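Local structure of endonuclease V (Streptomyces avermitilis, 3GOC) at residues T43-A48 with P95-A100; A66-V71 with L203-R208; I139-N144 with A198-L203; F148-P153 with G171-T176; V183-G188 with D194-H199. The protein probably nicks double-stranded DNA at the second phosphodiester bond 3' to a deoxyinosine, a magnesium-dependent step in the repair of deaminated bases. All blocks are in the same frame, centred on the assembly; numbering follows the deposited sequence.

Contact 1: T43-A48 with P95-A100. With MG (magnesium ion), chain D; MG (magnesium ion), chain C.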
# COMPACT_ATOMS: atom_id res chain seq x y z
N THR A 43 5.36 8.17 9.56
CA THR A 43 6.64 8.78 9.91
C THR A 43 7.86 7.89 9.81
O THR A 43 7.84 6.75 10.27
CB THR A 43 6.54 9.31 11.36
OG1 THR A 43 5.50 10.30 11.42
CG2 THR A 43 7.85 9.92 11.82
N GLY A 44 8.92 8.42 9.22
CA GLY A 44 10.14 7.66 9.13
C GLY A 44 11.09 8.10 10.23
O GLY A 44 11.12 9.27 10.59
N VAL A 45 11.86 7.16 10.77
CA VAL A 45 12.84 7.49 11.79
C VAL A 45 14.14 6.81 11.38
O VAL A 45 14.14 5.70 10.84
CB VAL A 45 12.44 6.97 13.20
CG1 VAL A 45 11.34 7.85 13.78
CG2 VAL A 45 11.99 5.53 13.12
N ASP A 46 15.24 7.51 11.60
CA ASP A 46 16.56 6.97 11.27
C ASP A 46 17.59 7.72 12.09
O ASP A 46 17.31 8.80 12.62
CB ASP A 46 16.86 7.14 9.79
CG ASP A 46 18.07 6.37 9.36
OD1 ASP A 46 18.73 6.81 8.38
OD2 ASP A 46 18.38 5.33 9.99
N VAL A 47 18.78 7.15 12.22
CA VAL A 47 19.84 7.79 12.97
C VAL A 47 21.16 7.75 12.23
O VAL A 47 21.36 6.96 11.30
CB VAL A 47 20.03 7.13 14.35
CG1 VAL A 47 18.72 7.17 15.14
CG2 VAL A 47 20.50 5.69 14.18
N ALA A 48 22.05 8.65 12.63
CA ALA A 48 23.39 8.74 12.06
C ALA A 48 24.35 8.85 13.24
O ALA A 48 24.17 9.69 14.12
CB ALA A 48 23.50 9.98 11.17
N PRO A 95 16.91 6.65 23.34
CA PRO A 95 16.65 7.95 23.99
C PRO A 95 16.62 9.12 23.01
O PRO A 95 15.79 10.03 23.12
CB PRO A 95 17.81 8.06 24.98
CG PRO A 95 18.09 6.64 25.34
CD PRO A 95 18.02 5.94 24.00
N THR A 96 17.52 9.10 22.04
CA THR A 96 17.60 10.17 21.06
C THR A 96 16.46 10.11 20.05
O THR A 96 15.97 11.15 19.60
CB THR A 96 18.97 10.14 20.34
OG1 THR A 96 20.02 10.21 21.32
CG2 THR A 96 19.12 11.33 19.40
N VAL A 97 16.03 8.90 19.70
CA VAL A 97 14.91 8.73 18.78
C VAL A 97 13.64 9.24 19.45
O VAL A 97 12.82 9.92 18.82
CB VAL A 97 14.73 7.24 18.39
CG1 VAL A 97 13.46 7.05 17.56
CG2 VAL A 97 15.94 6.77 17.58
N LEU A 98 13.47 8.91 20.73
CA LEU A 98 12.29 9.37 21.46
C LEU A 98 12.29 10.89 21.50
O LEU A 98 11.23 11.52 21.39
CB LEU A 98 12.30 8.81 22.89
CG LEU A 98 12.05 7.30 23.02
CD1 LEU A 98 12.28 6.87 24.45
CD2 LEU A 98 10.63 6.96 22.57
N ALA A 99 13.47 11.49 21.63
CA ALA A 99 13.58 12.95 21.68
C ALA A 99 13.19 13.60 20.35
O ALA A 99 12.54 14.65 20.32
CB ALA A 99 15.01 13.35 22.06
N ALA A 100 13.59 12.98 19.25
CA ALA A 100 13.24 13.53 17.94
C ALA A 100 11.73 13.46 17.75
O ALA A 100 11.12 14.40 17.25
CB ALA A 100 13.96 12.76 16.82
MG MG D . 20.22 4.05 8.91
MG MG C . 20.55 5.97 7.49
O HOH W 1 21.98 7.35 8.66
O HOH W 2 22.42 5.00 6.52
O HOH W 3 19.11 4.77 6.08
O HOH W 4 19.00 2.36 10.41
O HOH W 5 20.78 1.69 8.38

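Contact 2: A66-V71 with L203-R208. With YES (3-(2-hydroxyethyl)-2,2-bis(hydroxymethyl)pentane-1,5-diol), chain H.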
# COMPACT_ATOMS: atom_id res chain seq x y z
N ALA A 66 -1.46 9.95 2.28
CA ALA A 66 -2.15 9.96 1.00
C ALA A 66 -1.32 10.51 -0.16
O ALA A 66 -1.34 9.97 -1.26
CB ALA A 66 -3.45 10.75 1.13
N THR A 67 -0.58 11.58 0.10
CA THR A 67 0.23 12.23 -0.93
C THR A 67 1.73 11.97 -0.84
O THR A 67 2.45 12.11 -1.83
CB THR A 67 0.05 13.76 -0.86
OG1 THR A 67 0.53 14.22 0.41
CG2 THR A 67 -1.41 14.14 -1.02
N LEU A 68 2.17 11.58 0.35
CA LEU A 68 3.57 11.32 0.66
C LEU A 68 4.34 12.64 0.82
O LEU A 68 5.57 12.65 0.89
CB LEU A 68 4.24 10.44 -0.41
CG LEU A 68 3.70 9.02 -0.55
CD1 LEU A 68 4.63 8.21 -1.46
CD2 LEU A 68 3.61 8.35 0.81
N ASP A 69 3.61 13.75 0.89
CA ASP A 69 4.25 15.04 1.09
C ASP A 69 4.72 15.15 2.53
O ASP A 69 4.09 14.62 3.45
CB ASP A 69 3.30 16.20 0.79
CG ASP A 69 2.95 16.32 -0.68
OD1 ASP A 69 3.81 15.99 -1.52
OD2 ASP A 69 1.82 16.76 -0.98
N VAL A 70 5.83 15.85 2.73
CA VAL A 70 6.36 16.04 4.08
C VAL A 70 5.50 17.09 4.78
O VAL A 70 5.22 18.15 4.22
CB VAL A 70 7.82 16.53 4.04
CG1 VAL A 70 8.31 16.83 5.46
CG2 VAL A 70 8.70 15.49 3.39
N VAL A 71 5.05 16.78 5.99
CA VAL A 71 4.24 17.72 6.74
C VAL A 71 4.92 18.21 8.01
O VAL A 71 4.52 19.22 8.58
CB VAL A 71 2.86 17.13 7.10
CG1 VAL A 71 2.08 16.83 5.83
CG2 VAL A 71 3.02 15.87 7.93
N LEU A 203 4.60 3.22 0.33
CA LEU A 203 5.72 4.15 0.49
C LEU A 203 6.79 3.96 -0.57
O LEU A 203 7.79 4.68 -0.59
CB LEU A 203 6.35 3.97 1.87
CG LEU A 203 5.49 4.42 3.06
CD1 LEU A 203 6.11 3.96 4.37
CD2 LEU A 203 5.39 5.94 3.02
N THR A 204 6.58 3.00 -1.47
CA THR A 204 7.55 2.69 -2.51
C THR A 204 7.04 2.67 -3.96
O THR A 204 7.47 1.85 -4.76
CB THR A 204 8.22 1.32 -2.24
OG1 THR A 204 7.20 0.33 -2.04
CG2 THR A 204 9.08 1.38 -0.99
N PRO A 205 6.12 3.59 -4.31
CA PRO A 205 5.64 3.56 -5.70
C PRO A 205 6.74 3.88 -6.72
O PRO A 205 6.67 3.43 -7.87
CB PRO A 205 4.54 4.61 -5.69
CG PRO A 205 5.06 5.62 -4.73
CD PRO A 205 5.56 4.74 -3.59
N LYS A 206 7.75 4.62 -6.29
CA LYS A 206 8.83 5.04 -7.18
C LYS A 206 10.18 4.39 -6.90
O LYS A 206 10.92 4.09 -7.83
CB LYS A 206 9.00 6.56 -7.10
CG LYS A 206 7.72 7.35 -7.32
CD LYS A 206 7.93 8.83 -7.04
CE LYS A 206 6.63 9.60 -7.11
NZ LYS A 206 6.83 11.05 -6.79
N TYR A 207 10.50 4.18 -5.63
CA TYR A 207 11.79 3.59 -5.27
C TYR A 207 11.68 2.27 -4.53
O TYR A 207 10.60 1.87 -4.08
CB TYR A 207 12.57 4.57 -4.38
CG TYR A 207 12.65 5.98 -4.90
CD1 TYR A 207 11.73 6.95 -4.48
CD2 TYR A 207 13.63 6.35 -5.82
CE1 TYR A 207 11.80 8.25 -4.96
CE2 TYR A 207 13.70 7.66 -6.30
CZ TYR A 207 12.78 8.60 -5.87
OH TYR A 207 12.85 9.88 -6.35
N ARG A 208 12.82 1.60 -4.39
CA ARG A 208 12.87 0.34 -3.67
C ARG A 208 12.76 0.60 -2.17
O ARG A 208 12.12 -0.15 -1.44
CB ARG A 208 14.19 -0.37 -3.96
CG ARG A 208 14.46 -1.57 -3.07
CD ARG A 208 15.83 -2.17 -3.30
NE ARG A 208 16.08 -3.25 -2.35
CZ ARG A 208 17.04 -3.25 -1.44
NH1 ARG A 208 17.88 -2.21 -1.34
NH2 ARG A 208 17.17 -4.28 -0.62
O1 YES H . -2.58 6.95 -4.37
C1 YES H . -1.41 6.29 -4.74
C2 YES H . -0.71 6.58 -5.98
C3 YES H . -1.69 6.21 -7.13
O3 YES H . -2.08 4.78 -7.20
C4 YES H . 0.65 5.85 -5.98
O4 YES H . 1.45 6.13 -7.28
C5 YES H . -0.40 8.16 -5.90
C6 YES H . 0.62 8.64 -4.77
C7 YES H . 0.30 9.99 -4.22
O7 YES H . -1.09 10.16 -3.95
C8 YES H . 0.08 8.83 -7.24
C9 YES H . -0.93 9.82 -7.63
O9 YES H . -2.30 9.54 -7.66

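Contact 3: I139-N144 with A198-L203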
# COMPACT_ATOMS: atom_id res chain seq x y z
N ILE A 139 6.63 -0.35 12.51
CA ILE A 139 7.08 -1.46 11.68
C ILE A 139 8.52 -1.18 11.33
O ILE A 139 9.02 -0.06 11.51
CB ILE A 139 6.29 -1.61 10.35
CG1 ILE A 139 6.54 -0.41 9.44
CG2 ILE A 139 4.81 -1.81 10.64
CD1 ILE A 139 5.97 -0.59 8.04
N GLY A 140 9.19 -2.21 10.85
CA GLY A 140 10.57 -2.04 10.42
C GLY A 140 10.68 -2.45 8.96
O GLY A 140 10.01 -3.38 8.51
N VAL A 141 11.50 -1.73 8.21
CA VAL A 141 11.77 -2.06 6.82
C VAL A 141 13.28 -1.95 6.72
O VAL A 141 13.85 -0.89 6.97
CB VAL A 141 11.11 -1.09 5.82
CG1 VAL A 141 11.48 -1.51 4.40
CG2 VAL A 141 9.59 -1.10 5.99
N ALA A 142 13.92 -3.06 6.37
CA ALA A 142 15.38 -3.11 6.27
C ALA A 142 15.88 -3.40 4.87
O ALA A 142 15.20 -4.07 4.08
CB ALA A 142 15.91 -4.16 7.24
N LYS A 143 17.07 -2.89 4.56
CA LYS A 143 17.70 -3.04 3.25
C LYS A 143 18.36 -4.40 3.02
O LYS A 143 18.53 -4.82 1.88
CB LYS A 143 18.75 -1.95 3.02
CG LYS A 143 18.26 -0.54 3.22
CD LYS A 143 19.44 0.43 3.28
CE LYS A 143 19.02 1.82 3.70
NZ LYS A 143 18.16 2.47 2.68
N ASN A 144 18.75 -5.07 4.10
CA ASN A 144 19.38 -6.38 3.99
C ASN A 144 18.69 -7.35 4.94
O ASN A 144 18.04 -6.92 5.90
CB ASN A 144 20.89 -6.29 4.29
CG ASN A 144 21.19 -6.01 5.74
OD1 ASN A 144 20.87 -6.81 6.63
ND2 ASN A 144 21.84 -4.89 6.00
N ALA A 198 1.52 -3.58 3.24
CA ALA A 198 0.71 -2.59 2.55
C ALA A 198 1.30 -1.20 2.70
O ALA A 198 1.37 -0.44 1.75
CB ALA A 198 -0.73 -2.62 3.08
N HIS A 199 1.75 -0.87 3.91
CA HIS A 199 2.34 0.45 4.13
C HIS A 199 3.65 0.58 3.37
O HIS A 199 3.94 1.62 2.78
CB HIS A 199 2.56 0.70 5.62
CG HIS A 199 1.34 1.21 6.33
ND1 HIS A 199 0.95 2.53 6.26
CD2 HIS A 199 0.40 0.57 7.06
CE1 HIS A 199 -0.19 2.68 6.92
NE2 HIS A 199 -0.54 1.51 7.41
N THR A 200 4.45 -0.48 3.39
CA THR A 200 5.73 -0.45 2.70
C THR A 200 5.53 -0.25 1.20
O THR A 200 6.25 0.53 0.57
CB THR A 200 6.53 -1.75 2.99
OG1 THR A 200 6.70 -1.88 4.41
CG2 THR A 200 7.91 -1.69 2.35
N LEU A 201 4.55 -0.95 0.62
CA LEU A 201 4.28 -0.79 -0.82
C LEU A 201 3.80 0.63 -1.10
O LEU A 201 4.21 1.25 -2.08
CB LEU A 201 3.23 -1.79 -1.30
CG LEU A 201 3.64 -3.26 -1.34
CD1 LEU A 201 2.45 -4.10 -1.80
CD2 LEU A 201 4.82 -3.45 -2.30
N ALA A 202 2.93 1.15 -0.24
CA ALA A 202 2.40 2.50 -0.43
C ALA A 202 3.49 3.56 -0.33
O ALA A 202 3.34 4.66 -0.84
CB ALA A 202 1.29 2.78 0.57
N LEU A 203 4.60 3.22 0.33
CA LEU A 203 5.72 4.15 0.49
C LEU A 203 6.79 3.96 -0.57
O LEU A 203 7.79 4.68 -0.59
CB LEU A 203 6.35 3.97 1.87
CG LEU A 203 5.49 4.42 3.06
CD1 LEU A 203 6.11 3.96 4.37
CD2 LEU A 203 5.39 5.94 3.02

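Contact 4: F148-P153 with G171-T176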
# COMPACT_ATOMS: atom_id res chain seq x y z
N PHE A 148 18.85 -13.67 8.59
CA PHE A 148 17.63 -14.41 8.31
C PHE A 148 17.63 -14.99 6.90
O PHE A 148 18.36 -14.52 6.02
CB PHE A 148 16.42 -13.49 8.50
CG PHE A 148 16.39 -12.80 9.83
CD1 PHE A 148 16.46 -11.41 9.91
CD2 PHE A 148 16.34 -13.54 11.01
CE1 PHE A 148 16.47 -10.76 11.15
CE2 PHE A 148 16.36 -12.91 12.26
CZ PHE A 148 16.43 -11.52 12.33
N SER A 149 16.82 -16.01 6.68
CA SER A 149 16.76 -16.65 5.37
C SER A 149 15.40 -16.44 4.72
O SER A 149 14.41 -16.13 5.39
CB SER A 149 17.02 -18.14 5.50
OG SER A 149 15.96 -18.78 6.18
N TYR A 150 15.35 -16.61 3.41
CA TYR A 150 14.11 -16.43 2.68
C TYR A 150 14.22 -16.98 1.27
O TYR A 150 15.31 -17.01 0.69
CB TYR A 150 13.74 -14.94 2.62
CG TYR A 150 14.68 -14.11 1.77
CD1 TYR A 150 14.33 -13.76 0.46
CD2 TYR A 150 15.90 -13.67 2.26
CE1 TYR A 150 15.18 -12.99 -0.33
CE2 TYR A 150 16.77 -12.90 1.48
CZ TYR A 150 16.40 -12.56 0.18
OH TYR A 150 17.23 -11.79 -0.60
N GLU A 151 13.09 -17.42 0.74
CA GLU A 151 13.01 -17.92 -0.62
C GLU A 151 12.76 -16.66 -1.45
O GLU A 151 12.08 -15.74 -0.98
CB GLU A 151 11.82 -18.87 -0.78
CG GLU A 151 11.88 -20.13 0.05
CD GLU A 151 12.88 -21.15 -0.48
OE1 GLU A 151 12.99 -22.24 0.11
OE2 GLU A 151 13.55 -20.85 -1.49
N ASP A 152 13.29 -16.61 -2.66
CA ASP A 152 13.07 -15.45 -3.51
C ASP A 152 11.57 -15.24 -3.74
O ASP A 152 10.88 -16.16 -4.18
CB ASP A 152 13.75 -15.62 -4.87
CG ASP A 152 15.26 -15.57 -4.79
OD1 ASP A 152 15.79 -14.59 -4.23
OD2 ASP A 152 15.91 -16.51 -5.29
N PRO A 153 11.06 -14.05 -3.42
CA PRO A 153 9.63 -13.81 -3.63
C PRO A 153 9.36 -13.68 -5.13
O PRO A 153 10.30 -13.62 -5.92
CB PRO A 153 9.39 -12.49 -2.88
CG PRO A 153 10.70 -11.78 -3.04
CD PRO A 153 11.70 -12.88 -2.79
N GLY A 171 9.13 -12.09 9.62
CA GLY A 171 8.84 -10.99 8.73
C GLY A 171 8.67 -11.49 7.31
O GLY A 171 8.44 -12.68 7.08
N ARG A 172 8.79 -10.59 6.34
CA ARG A 172 8.66 -10.99 4.94
C ARG A 172 9.62 -10.25 4.03
O ARG A 172 9.92 -9.08 4.25
CB ARG A 172 7.24 -10.73 4.43
CG ARG A 172 6.19 -11.64 5.01
CD ARG A 172 4.81 -11.20 4.56
NE ARG A 172 3.76 -11.96 5.24
CZ ARG A 172 2.48 -11.61 5.25
NH1 ARG A 172 1.60 -12.35 5.90
NH2 ARG A 172 2.09 -10.51 4.62
N ALA A 173 10.10 -10.95 3.01
CA ALA A 173 10.94 -10.31 2.01
C ALA A 173 9.85 -9.78 1.08
O ALA A 173 8.98 -10.53 0.64
CB ALA A 173 11.81 -11.34 1.30
N LEU A 174 9.88 -8.48 0.80
CA LEU A 174 8.85 -7.86 -0.03
C LEU A 174 9.42 -7.19 -1.26
O LEU A 174 10.33 -6.37 -1.17
CB LEU A 174 8.10 -6.81 0.80
CG LEU A 174 6.98 -6.03 0.10
CD1 LEU A 174 5.82 -6.97 -0.20
CD2 LEU A 174 6.52 -4.89 1.00
N ARG A 175 8.86 -7.53 -2.42
CA ARG A 175 9.30 -6.95 -3.68
C ARG A 175 8.64 -5.58 -3.81
O ARG A 175 7.44 -5.49 -4.09
CB ARG A 175 8.86 -7.85 -4.85
CG ARG A 175 9.46 -7.45 -6.20
CD ARG A 175 10.89 -7.93 -6.34
NE ARG A 175 10.97 -9.40 -6.42
CZ ARG A 175 12.10 -10.09 -6.50
NH1 ARG A 175 13.27 -9.46 -6.51
NH2 ARG A 175 12.08 -11.41 -6.57
N THR A 176 9.40 -4.51 -3.58
CA THR A 176 8.85 -3.16 -3.68
C THR A 176 9.00 -2.62 -5.09
O THR A 176 8.27 -1.72 -5.50
CB THR A 176 9.51 -2.20 -2.66
OG1 THR A 176 10.94 -2.33 -2.74
CG2 THR A 176 9.06 -2.53 -1.24

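Contact 5: V183-G188 with D194-H199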
# COMPACT_ATOMS: atom_id res chain seq x y z
N VAL A 183 13.02 -5.81 -0.08
CA VAL A 183 13.39 -5.22 1.19
C VAL A 183 12.83 -6.19 2.22
O VAL A 183 12.11 -7.12 1.86
CB VAL A 183 12.80 -3.80 1.39
CG1 VAL A 183 13.45 -2.84 0.41
CG2 VAL A 183 11.29 -3.80 1.22
N PHE A 184 13.16 -5.99 3.49
CA PHE A 184 12.74 -6.91 4.52
C PHE A 184 11.90 -6.24 5.58
O PHE A 184 12.36 -5.42 6.37
CB PHE A 184 14.00 -7.57 5.07
CG PHE A 184 14.84 -8.18 3.99
CD1 PHE A 184 15.81 -7.43 3.33
CD2 PHE A 184 14.55 -9.46 3.52
CE1 PHE A 184 16.47 -7.93 2.21
CE2 PHE A 184 15.20 -9.98 2.41
CZ PHE A 184 16.16 -9.22 1.74
N VAL A 185 10.63 -6.61 5.56
CA VAL A 185 9.61 -6.05 6.42
C VAL A 185 9.30 -6.88 7.66
O VAL A 185 9.13 -8.09 7.58
CB VAL A 185 8.30 -5.89 5.62
CG1 VAL A 185 7.22 -5.26 6.47
CG2 VAL A 185 8.57 -5.07 4.37
N SER A 186 9.24 -6.22 8.81
CA SER A 186 8.90 -6.93 10.03
C SER A 186 7.98 -6.06 10.87
O SER A 186 8.03 -4.83 10.80
CB SER A 186 10.16 -7.32 10.81
OG SER A 186 10.92 -6.19 11.19
N VAL A 187 7.12 -6.70 11.65
CA VAL A 187 6.21 -5.96 12.50
C VAL A 187 6.98 -5.42 13.70
O VAL A 187 7.94 -6.04 14.18
CB VAL A 187 5.06 -6.84 13.00
CG1 VAL A 187 4.22 -7.31 11.82
CG2 VAL A 187 5.61 -8.03 13.75
N GLY A 188 6.57 -4.25 14.16
CA GLY A 188 7.20 -3.68 15.32
C GLY A 188 6.24 -3.80 16.49
O GLY A 188 6.49 -4.55 17.45
N ASP A 194 0.43 -8.16 7.07
CA ASP A 194 -0.26 -7.72 5.86
C ASP A 194 -0.26 -6.20 5.79
O ASP A 194 0.01 -5.62 4.74
CB ASP A 194 -1.69 -8.26 5.83
CG ASP A 194 -1.78 -9.67 5.31
OD1 ASP A 194 -0.73 -10.24 4.93
OD2 ASP A 194 -2.90 -10.23 5.26
N HIS A 195 -0.56 -5.55 6.92
CA HIS A 195 -0.59 -4.09 6.94
C HIS A 195 0.81 -3.50 6.82
O HIS A 195 0.99 -2.46 6.20
CB HIS A 195 -1.27 -3.56 8.20
CG HIS A 195 -2.76 -3.61 8.15
ND1 HIS A 195 -3.47 -4.78 8.24
CD2 HIS A 195 -3.68 -2.62 7.99
CE1 HIS A 195 -4.76 -4.53 8.14
NE2 HIS A 195 -4.92 -3.22 7.99
N ALA A 196 1.79 -4.17 7.41
CA ALA A 196 3.16 -3.69 7.32
C ALA A 196 3.58 -3.69 5.84
O ALA A 196 4.22 -2.76 5.36
CB ALA A 196 4.11 -4.57 8.13
N CYS A 197 3.22 -4.75 5.13
CA CYS A 197 3.54 -4.84 3.71
C CYS A 197 2.79 -3.78 2.91
O CYS A 197 3.36 -3.15 2.02
CB CYS A 197 3.19 -6.22 3.17
SG CYS A 197 4.35 -7.49 3.69
N ALA A 198 1.52 -3.58 3.24
CA ALA A 198 0.71 -2.59 2.55
C ALA A 198 1.30 -1.20 2.70
O ALA A 198 1.37 -0.44 1.75
CB ALA A 198 -0.73 -2.62 3.08
N HIS A 199 1.75 -0.87 3.91
CA HIS A 199 2.34 0.45 4.13
C HIS A 199 3.65 0.58 3.37
O HIS A 199 3.94 1.62 2.78
CB HIS A 199 2.56 0.70 5.62
CG HIS A 199 1.34 1.21 6.33
ND1 HIS A 199 0.95 2.53 6.26
CD2 HIS A 199 0.40 0.57 7.06
CE1 HIS A 199 -0.19 2.68 6.92
NE2 HIS A 199 -0.54 1.51 7.41

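Contact 1: T43-A48 with P95-A100
Val97 of helix 94-102 lays CG2 across CG1 of Val47 on strand 41-49, the two methyls 3.7 Å apart and the side chains crossing at about a right angle. The other branch of Val97, CG1, stands opposite its backbone N (chi1 173°) and faces CG1 of Val45 at a looser 4.4 Å. One helix residue thus covers two strand residues that point to the same side, and the link is apolar throughout.

Between those two valines Asp46 projects from the other side of the strand, and its carboxylate bridges two magnesium ions. OD1 lies 2.2 Å from the magnesium of chain C, whereas OD2 lies 2.5 Å from the magnesium of chain D. Asp217 also binds the first ion, and Asp114 belongs to the site of the second. A water on the first ion donates a hydrogen bond to Val47 O, 2.7 Å from the water oxygen, tying the backbone next to Asp46 to the metal shell. A metal-binding aspartate on this central strand is characteristic of the RNase H-like fold.

Strand 41-49 runs antiparallel to strand 55-64 and parallel to strand 110-114. Val45 packs on Ile111 and Cys113 of the latter, Val47 touches Ala58 of the former, and helix 211-228 meets the Asp46 side through Ala216 and Cys220.

Contact 2: A66-V71 with L203-R208
Leu68 meets the loop 203-208 with both prongs of its isobutyl fork. CD2 touches CD2 of Leu203, 3.7 Å away, the two leucines crossing obliquely, while CD1 approaches CD of the Pro205 ring at 4.2 Å. With CG beside its backbone N (chi1 -69°), Leu203 brings its CD2 to the contact although its CB does not point straight at it.

The residues that present Leu68 form the turn between strands 55-64 and 70-79, an antiparallel beta-hairpin at the outer edge of the sheet. Leu68 itself takes a left-handed backbone conformation (phi 76°), which helps the chain turn. Just ahead of it Thr67 closes an ST turn: its OG1 accepts a hydrogen bond from Asp69 N at 3.2 Å, and the same hydroxyl is hydrogen-bonded to Asp64 OD1.

The turn and the proline also line the pocket of the bound pentaol. Its O7 donates to Ala66 O, 2.7 Å away, and its O4 lies 3.8 Å from CB of Pro205. Asp102 and the Cys106 carbonyl of the second subunit hydrogen-bond the same molecule, and Pro107 of that subunit packs on Ala66 and Thr67, which places the pocket where the two chains meet. On the loop side, Thr204 OG1 is hydrogen-bonded to Thr200 O at the end of helix 193-202, and Leu203 shares a backbone hydrogen bond with Glu211 at the start of helix 211-228.

Contact 3: I139-N144 with A198-L203
Thr200 of helix 193-202 points at Val141 and Ile139 of strand 138-142, a helix packed on the central sheet of the RNase H-like fold. The short segments cross at -52°, their axes 10.1 Å apart at the closest.

The threonine can be followed outward. Its CB rests on CD2 of Leu174, from strand 168-174. Beyond it the side chain divides. OG1, beside the backbone N (chi1 -58°), comes 3.4 Å from CG2 of Val141 and 3.9 Å from CD1 of Ile139. The hydroxyl lies among methyls here, and its polar need is met within the helix by a hydrogen bond to Ala196 O, one turn back. CG2, the other branch, is 4.1 Å from both CG1 and CG2 of Val141 and also packs on Thr176. Threonine and valine meet tip to tip, so that the forked end of each faces the fork of the other.

Ile139 reaches the helix differently. Its CG1 occupies the position between the backbone N and the carbonyl carbon (chi1 65°), and from there the chain extends to CD1, which runs at a slant past the threonine. The ring of His199 is held by a hydrogen bond between NE2 and Pro35 O. Strand 138-142 lies between strands 110-114 and 183-189, with Val141 touching Val112 and Val183 in them. CD1 of Ile139 also lies 4.4 Å from CB of His199.

Contact 4: F148-P153 with G171-T176
At the outer edge of the sheet, the short strand 149-150 and the loop after it bring Tyr150 and Pro153 against Ala173, near the end of strand 168-174, and Arg175 just after it. The CB methyl of Ala173 approaches the tyrosine ring at a slant, 3.6 Å from CD1 and farther from CG and CE1. Tyr150 takes the crowded position between backbone N and carbonyl carbon (chi1 69°), which turns the ring toward the alanine, and Phe184 meets the ring in an edge-to-face stack. Pro153 adds a looser apolar contact, its CD 4.4 Å from CB of Ala173.

The two segments are not neighbours in the sheet: strand 160-165 lies between them. Strands 149-150, 160-165, 168-174 and 183-189 form an antiparallel meander that continues the central sheet of the RNase H-like fold, and the contact reaches across its second strand. Ala161 of that strand packs on Pro153 and shares backbone hydrogen bonding with Ala173.

Beyond the apolar patch Arg175 bends at chi2 and chi3, curling back to the proline. NH2 donates to Pro153 O at 2.9 Å; the bond is bent (143° at the hydrogen), and the donor stands above the carbonyl plane by 48°, although the oxygen lies close to the plane of the guanidinium. Pro153 CG covers one face of that group, 3.8 Å from NH2. NE is hydrogen-bonded to Gly154 O and NH1 to Val180 O, so three backbone carbonyls fix the rotation of the guanidinium. Asp152 OD1 is 5.4 Å from NH2, not in contact, though the opposite charges may attract weakly.

Contact 5: V183-G188 with D194-H199
Val185 and Cys197 bring their CA atoms to 6.8 Å, the closest CA pair between residues 183-188 and 194-199. In this part of the RNase H-like fold the chain leaves the strand, turns within a few residues and returns as a helix over one face of the sheet it has just left. The backbone of the strand is paired on both flanks: Val185 hydrogen-bonds with Arg172 of strand 168-174, and Ser186 with Gly140 of strand 138-142. On the helix, Ala198 N donates to Asp194 O at 2.9 Å, a regular turn that includes the touching residues.

The side-chain contact is small and apolar. Val185 points its CB at the helix and places CG1 opposite its own backbone N (chi1 -178°), which carries this methyl to CB of Ala196, 3.6 Å away. With only CB on Ala196, the valine methyl also comes near the helix backbone, 4.0 Å from the carbonyl carbon of Ala196. The alanine packs on Ile139 as well, so it covers two neighbouring strands.

Ser186, next along the strand, points its CB to the other side, where OG is hydrogen-bonded to Gly117 N. Val187 lies at the margin of the contact and packs on Leu193, in the first turn of the helix. In the same turn Asp194 forms a salt bridge with Arg172, whose side chain also touches Cys197, and this joins the helix to strand 168-174. Back at the contact, CG1 of Val185 lies 4.2 Å from the backbone N of Cys197.

From the N terminus, contact 1 closes first, setting helix 94-102 against strand 41-49 beside the metal site. Contact 2 opens within that loop, at the turn 66-71, and closes far along at 203-208; contacts 1 and 2 therefore cross. Contact 2 encloses the remaining three. Contact 3 runs from strand 138-142 to helix 193-202, and within its span contact 4 closes the outer meander before contact 5 joins strand 183-189 to the same helix. Contacts 3 and 5 share Ala198 and His199, and contacts 2 and 3 share Leu203. Contacts 1, 3 and 5 set helices on the sheet, contact 2 ties the edge hairpin to the loop before helix 211-228, and contact 4 joins strands of the meander.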